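Local coordinates for protein RsfP (PDB 4GLJ) that binds the dye rhodamine B and, as a methylthioadenosine phosphorylase, probably cleaves methylthioadenosine with phosphate, at residues A14-G20 with V90-V96; L24-A29 with Q250-K254. One frame throughout, in Å; residues are numbered along the deposited sequence.

In the fold
From the N terminus the chain enters strand 16-20, leaves it through the loop holding 24-29, and runs through strands 33-36, 49-54 and 57-63 and helix 78-87 before strand 92-101 returns beside the first strand: interaction 1 closes this loop in the middle of the mixed sheet. Interaction 2 closes a far longer one, bringing helix 237-263 back to 24-29. The two loops cross, because 24-29 lies between the segments of interaction 1 and 90-96 between those of interaction 2. The two contacts also touch: I253 CD1 packs on V96 CG2 at 3.7 Å and on I18 CG2 at 3.8 Å, so the late helix covers the sheet face bearing I18 and V96.

Interaction 1: A14-G20 with V90-V96; sequences ADIAIIG and VRYIVSV
Strands 16-20 and 92-96 run parallel in the central sheet of the phosphorylase-superfamily alpha/beta fold, axes 4.7 Å apart at 19°, with I16 level with Y92, A17 with I93, I18 with V94, I19 with S95 and G20 with V96. Strand 16-20 lies between 57-63 and 92-101, all parallel, as in an alpha/beta core. Backbone hydrogen bonds alternate along the pair: A17 N to Y92 O (2.9 Å), V94 N to A17 O (2.9 Å), I19 N to V94 O (3.0 Å) and V96 N to I19 O (2.9 Å). D15 O takes both R91 N (2.8 Å) and Y92 N (3.0 Å). I16, I18, Y92, V94 and V96 share one face, where I253 and I260 of helix 237-263 pack; I18, both chi angles m, lays CD1 3.8 Å from V94 CB. The other face carries A17, I19, I93 and S95, with I19 CD1 3.7 Å from I93 CG2; S95 OG is hydrogen-bonded to N200 OD1. Just before the strands, D15 (chi1 t) forms a salt bridge, OD1 to R91 NH1 at 2.8 Å.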
# COMPACT_ATOMS: atom_id res chain seq x y z
N ALA A 14 -1.47 26.90 -23.01
CA ALA A 14 -2.76 26.98 -22.40
C ALA A 14 -2.51 27.23 -20.95
O ALA A 14 -1.56 26.76 -20.37
CB ALA A 14 -3.58 25.74 -22.59
N ASP A 15 -3.36 28.03 -20.36
CA ASP A 15 -3.17 28.37 -18.97
C ASP A 15 -3.97 27.39 -18.12
O ASP A 15 -3.76 27.28 -16.91
CB ASP A 15 -3.76 29.77 -18.82
CG ASP A 15 -3.54 30.38 -17.48
OD1 ASP A 15 -2.38 30.45 -17.04
OD2 ASP A 15 -4.55 30.86 -16.88
N ILE A 16 -4.95 26.75 -18.75
CA ILE A 16 -5.99 25.99 -18.06
C ILE A 16 -6.14 24.64 -18.76
O ILE A 16 -6.13 24.60 -20.00
CB ILE A 16 -7.37 26.69 -18.19
CG1 ILE A 16 -7.31 28.10 -17.60
CG2 ILE A 16 -8.46 25.83 -17.47
CD1 ILE A 16 -8.51 28.98 -18.02
N ALA A 17 -6.24 23.55 -17.97
CA ALA A 17 -6.42 22.21 -18.50
C ALA A 17 -7.54 21.50 -17.82
O ALA A 17 -7.78 21.67 -16.61
CB ALA A 17 -5.13 21.41 -18.41
N ILE A 18 -8.27 20.71 -18.59
CA ILE A 18 -9.29 19.86 -18.04
C ILE A 18 -8.80 18.41 -18.25
O ILE A 18 -8.45 18.02 -19.40
CB ILE A 18 -10.60 20.04 -18.79
CG1 ILE A 18 -11.03 21.54 -18.83
CG2 ILE A 18 -11.71 19.13 -18.26
CD1 ILE A 18 -11.22 22.13 -17.43
N ILE A 19 -8.82 17.61 -17.17
CA ILE A 19 -8.45 16.20 -17.26
C ILE A 19 -9.75 15.49 -17.10
O ILE A 19 -10.41 15.55 -16.04
CB ILE A 19 -7.41 15.73 -16.19
CG1 ILE A 19 -6.14 16.53 -16.32
CG2 ILE A 19 -7.21 14.20 -16.35
CD1 ILE A 19 -5.05 16.17 -15.29
N GLY A 20 -10.19 14.85 -18.20
CA GLY A 20 -11.49 14.24 -18.23
C GLY A 20 -11.48 12.75 -17.85
O GLY A 20 -10.75 11.96 -18.52
N VAL A 90 0.38 25.23 -18.40
CA VAL A 90 -0.87 25.17 -17.64
C VAL A 90 -0.57 25.55 -16.20
O VAL A 90 0.41 25.09 -15.60
CB VAL A 90 -1.45 23.72 -17.71
CG1 VAL A 90 -2.60 23.48 -16.73
CG2 VAL A 90 -1.86 23.43 -19.17
N ARG A 91 -1.40 26.42 -15.67
CA ARG A 91 -1.27 26.93 -14.32
C ARG A 91 -2.45 26.42 -13.49
O ARG A 91 -2.39 26.43 -12.27
CB ARG A 91 -1.29 28.47 -14.38
CG ARG A 91 -0.08 29.02 -15.14
CD ARG A 91 -0.22 30.50 -15.44
NE ARG A 91 -0.49 31.23 -14.22
CZ ARG A 91 -1.49 32.06 -14.04
NH1 ARG A 91 -2.34 32.36 -15.01
NH2 ARG A 91 -1.63 32.60 -12.86
N TYR A 92 -3.51 26.00 -14.19
CA TYR A 92 -4.73 25.52 -13.48
C TYR A 92 -5.22 24.26 -14.11
O TYR A 92 -5.37 24.19 -15.30
CB TYR A 92 -5.90 26.51 -13.53
CG TYR A 92 -5.54 27.93 -12.99
CD1 TYR A 92 -5.53 28.21 -11.61
CD2 TYR A 92 -5.13 28.93 -13.88
CE1 TYR A 92 -5.21 29.48 -11.13
CE2 TYR A 92 -4.78 30.22 -13.43
CZ TYR A 92 -4.84 30.48 -12.06
OH TYR A 92 -4.51 31.74 -11.63
N ILE A 93 -5.47 23.23 -13.27
CA ILE A 93 -6.13 21.96 -13.74
C ILE A 93 -7.44 21.74 -13.00
O ILE A 93 -7.48 21.86 -11.77
CB ILE A 93 -5.23 20.70 -13.48
CG1 ILE A 93 -4.00 20.82 -14.38
CG2 ILE A 93 -5.99 19.40 -13.78
CD1 ILE A 93 -2.93 19.75 -14.07
N VAL A 94 -8.48 21.42 -13.76
CA VAL A 94 -9.69 20.87 -13.20
C VAL A 94 -9.75 19.40 -13.62
O VAL A 94 -9.85 19.06 -14.78
CB VAL A 94 -10.99 21.59 -13.65
CG1 VAL A 94 -12.23 20.93 -12.99
CG2 VAL A 94 -10.91 23.06 -13.22
N SER A 95 -9.78 18.53 -12.64
CA SER A 95 -9.89 17.08 -12.87
C SER A 95 -11.40 16.77 -12.72
O SER A 95 -12.06 17.16 -11.75
CB SER A 95 -9.18 16.35 -11.71
OG SER A 95 -9.81 15.05 -11.54
N VAL A 96 -11.93 16.06 -13.67
CA VAL A 96 -13.32 15.76 -13.66
C VAL A 96 -13.43 14.27 -13.55
O VAL A 96 -12.97 13.57 -14.47
CB VAL A 96 -14.04 16.26 -14.92
CG1 VAL A 96 -15.52 15.88 -14.78
CG2 VAL A 96 -13.84 17.80 -15.10

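Interaction 2: L24-A29 with Q250-K254; sequences LYQMQA and QQVIK. With RHB (N-[9-(2-carboxyphenyl)-6-(diethylamino)-3H-xanthen-3-ylidene]-N-ethylethanaminium), chain B.
Beside the rhodamine B pocket, the irregular loop 24-29 that follows strand 16-20 rests on helix 237-263 of the phosphorylase-superfamily fold. Y25 belongs to the pocket: its CA-to-CB bond points away from 250-254, and CE1 lies 2.8 Å from C25 of an RHB ethyl group (chain B), closer than van der Waals contact. The helical turn 250-254, with K254 N bonded to Q250 O at 2.9 Å, presents Q250, I253 and K254. M27 is level with Q250 (CA-CA 7.3 Å). Q250 starts sideways, and with chi1 and chi2 both m its amide end comes nearer: NE2 donates to Q26 O at 2.8 Å while OE1 lies 3.5 Å from M27 CG. Inward, L24 CD2 meets I253 CD1 at 4.0 Å and M27 SD meets I253 CG2 at 4.1 Å, an apolar patch continued by I18 and V96 of the sheet. On the outer side A29 CB lies 3.6 Å from K254 NZ. One water bridges the segments, accepting from A29 N at 2.7 Å and donating to Q250 OE1 at 3.2 Å.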
# COMPACT_ATOMS: atom_id res chain seq x y z
N LEU A 24 -16.09 11.24 -19.98
CA LEU A 24 -15.53 12.42 -20.72
C LEU A 24 -14.34 12.15 -21.67
O LEU A 24 -13.14 12.28 -21.28
CB LEU A 24 -15.10 13.49 -19.73
CG LEU A 24 -16.18 14.27 -18.99
CD1 LEU A 24 -16.51 13.51 -17.71
CD2 LEU A 24 -15.57 15.65 -18.72
N TYR A 25 -14.66 11.88 -22.94
CA TYR A 25 -13.69 11.48 -23.97
C TYR A 25 -13.43 12.64 -24.91
O TYR A 25 -12.38 12.69 -25.56
CB TYR A 25 -14.14 10.17 -24.69
CG TYR A 25 -14.45 9.15 -23.60
CD1 TYR A 25 -15.70 8.51 -23.51
CD2 TYR A 25 -13.50 8.92 -22.58
CE1 TYR A 25 -15.97 7.62 -22.46
CE2 TYR A 25 -13.75 8.07 -21.51
CZ TYR A 25 -14.96 7.42 -21.45
OH TYR A 25 -15.16 6.57 -20.39
N GLN A 26 -14.35 13.60 -24.93
CA GLN A 26 -14.09 14.86 -25.58
C GLN A 26 -14.77 16.10 -24.96
O GLN A 26 -15.71 15.98 -24.16
CB GLN A 26 -14.40 14.79 -27.09
CG GLN A 26 -15.82 14.41 -27.47
CD GLN A 26 -16.15 14.96 -28.83
OE1 GLN A 26 -15.38 14.81 -29.78
NE2 GLN A 26 -17.29 15.65 -28.93
N MET A 27 -14.24 17.27 -25.33
CA MET A 27 -14.92 18.52 -25.12
C MET A 27 -15.46 19.08 -26.44
O MET A 27 -14.81 19.91 -27.06
CB MET A 27 -13.99 19.53 -24.48
CG MET A 27 -13.93 19.40 -22.98
SD MET A 27 -13.16 20.83 -22.18
CE MET A 27 -11.46 20.84 -22.80
N GLN A 28 -16.64 18.60 -26.84
CA GLN A 28 -17.40 19.08 -28.02
C GLN A 28 -17.42 20.61 -28.29
O GLN A 28 -17.26 21.05 -29.44
CB GLN A 28 -18.85 18.57 -27.93
CG GLN A 28 -19.83 19.04 -29.00
CD GLN A 28 -19.74 18.22 -30.28
OE1 GLN A 28 -18.66 17.81 -30.69
NE2 GLN A 28 -20.89 17.97 -30.91
N ALA A 29 -17.62 21.43 -27.25
CA ALA A 29 -17.82 22.87 -27.47
C ALA A 29 -16.55 23.69 -27.87
O ALA A 29 -16.67 24.81 -28.37
CB ALA A 29 -18.56 23.50 -26.29
N GLN A 250 -19.80 19.05 -18.48
CA GLN A 250 -19.43 19.98 -19.53
C GLN A 250 -19.94 21.41 -19.30
O GLN A 250 -19.19 22.38 -19.55
CB GLN A 250 -19.93 19.51 -20.92
CG GLN A 250 -19.42 18.14 -21.35
CD GLN A 250 -17.97 18.12 -21.82
OE1 GLN A 250 -17.30 19.18 -21.89
NE2 GLN A 250 -17.47 16.93 -22.15
N GLN A 251 -21.19 21.55 -18.84
CA GLN A 251 -21.74 22.90 -18.53
C GLN A 251 -21.00 23.56 -17.39
O GLN A 251 -20.64 24.76 -17.45
CB GLN A 251 -23.26 22.86 -18.24
CG GLN A 251 -24.08 22.16 -19.29
CD GLN A 251 -23.73 22.63 -20.69
OE1 GLN A 251 -23.56 23.85 -20.93
NE2 GLN A 251 -23.60 21.68 -21.62
N VAL A 252 -20.64 22.74 -16.39
CA VAL A 252 -19.91 23.26 -15.27
C VAL A 252 -18.52 23.74 -15.67
O VAL A 252 -18.11 24.83 -15.25
CB VAL A 252 -19.85 22.24 -14.08
CG1 VAL A 252 -19.06 22.87 -12.92
CG2 VAL A 252 -21.29 21.82 -13.65
N ILE A 253 -17.79 22.91 -16.42
CA ILE A 253 -16.47 23.25 -16.97
C ILE A 253 -16.55 24.55 -17.79
O ILE A 253 -15.68 25.44 -17.65
CB ILE A 253 -15.98 22.06 -17.88
CG1 ILE A 253 -15.49 20.87 -17.02
CG2 ILE A 253 -14.92 22.44 -18.89
CD1 ILE A 253 -15.49 19.59 -17.89
N LYS A 254 -17.55 24.67 -18.68
CA LYS A 254 -17.72 25.94 -19.44
C LYS A 254 -17.69 27.16 -18.51
O LYS A 254 -16.90 28.09 -18.68
CB LYS A 254 -18.98 25.91 -20.34
CG LYS A 254 -18.65 25.31 -21.67
CD LYS A 254 -19.81 25.16 -22.67
CE LYS A 254 -20.49 23.80 -22.47
NZ LYS A 254 -21.13 23.33 -23.72
O2 RHB B . -18.38 -0.19 -18.50
C26 RHB B . -19.03 -0.95 -17.77
C19 RHB B . -19.02 -0.77 -16.28
C14 RHB B . -18.48 0.30 -15.58
C15 RHB B . -18.58 0.29 -14.19
C16 RHB B . -19.18 -0.74 -13.50
C17 RHB B . -19.71 -1.80 -14.19
C18 RHB B . -19.62 -1.80 -15.58
C9 RHB B . -17.78 1.51 -16.12
C8 RHB B . -16.88 2.24 -15.17
C13 RHB B . -16.69 1.81 -13.87
C12 RHB B . -15.84 2.49 -12.99
C11 RHB B . -15.15 3.60 -13.41
N1 RHB B . -14.33 4.34 -12.53
C35 RHB B . -15.13 4.38 -11.29
C36 RHB B . -16.56 4.68 -11.71
C22 RHB B . -12.92 3.94 -12.28
C23 RHB B . -11.99 4.64 -13.29
C10 RHB B . -15.38 4.03 -14.71
C7 RHB B . -16.22 3.36 -15.59
O1 RHB B . -16.38 3.82 -16.87
C1 RHB B . -17.20 3.23 -17.80
C2 RHB B . -17.92 2.08 -17.50
C6 RHB B . -17.27 3.80 -19.06
C5 RHB B . -18.06 3.25 -20.05
C4 RHB B . -18.79 2.10 -19.76
C3 RHB B . -18.72 1.52 -18.49
N2 RHB B . -18.12 3.87 -21.30
C24 RHB B . -16.83 3.81 -22.02
C25 RHB B . -16.75 4.98 -22.98
C33 RHB B . -19.22 3.32 -22.12
C34 RHB B . -19.66 4.36 -23.12
O3 RHB B . -19.75 -1.85 -18.23
O HOH W 1 -18.03 20.52 -24.72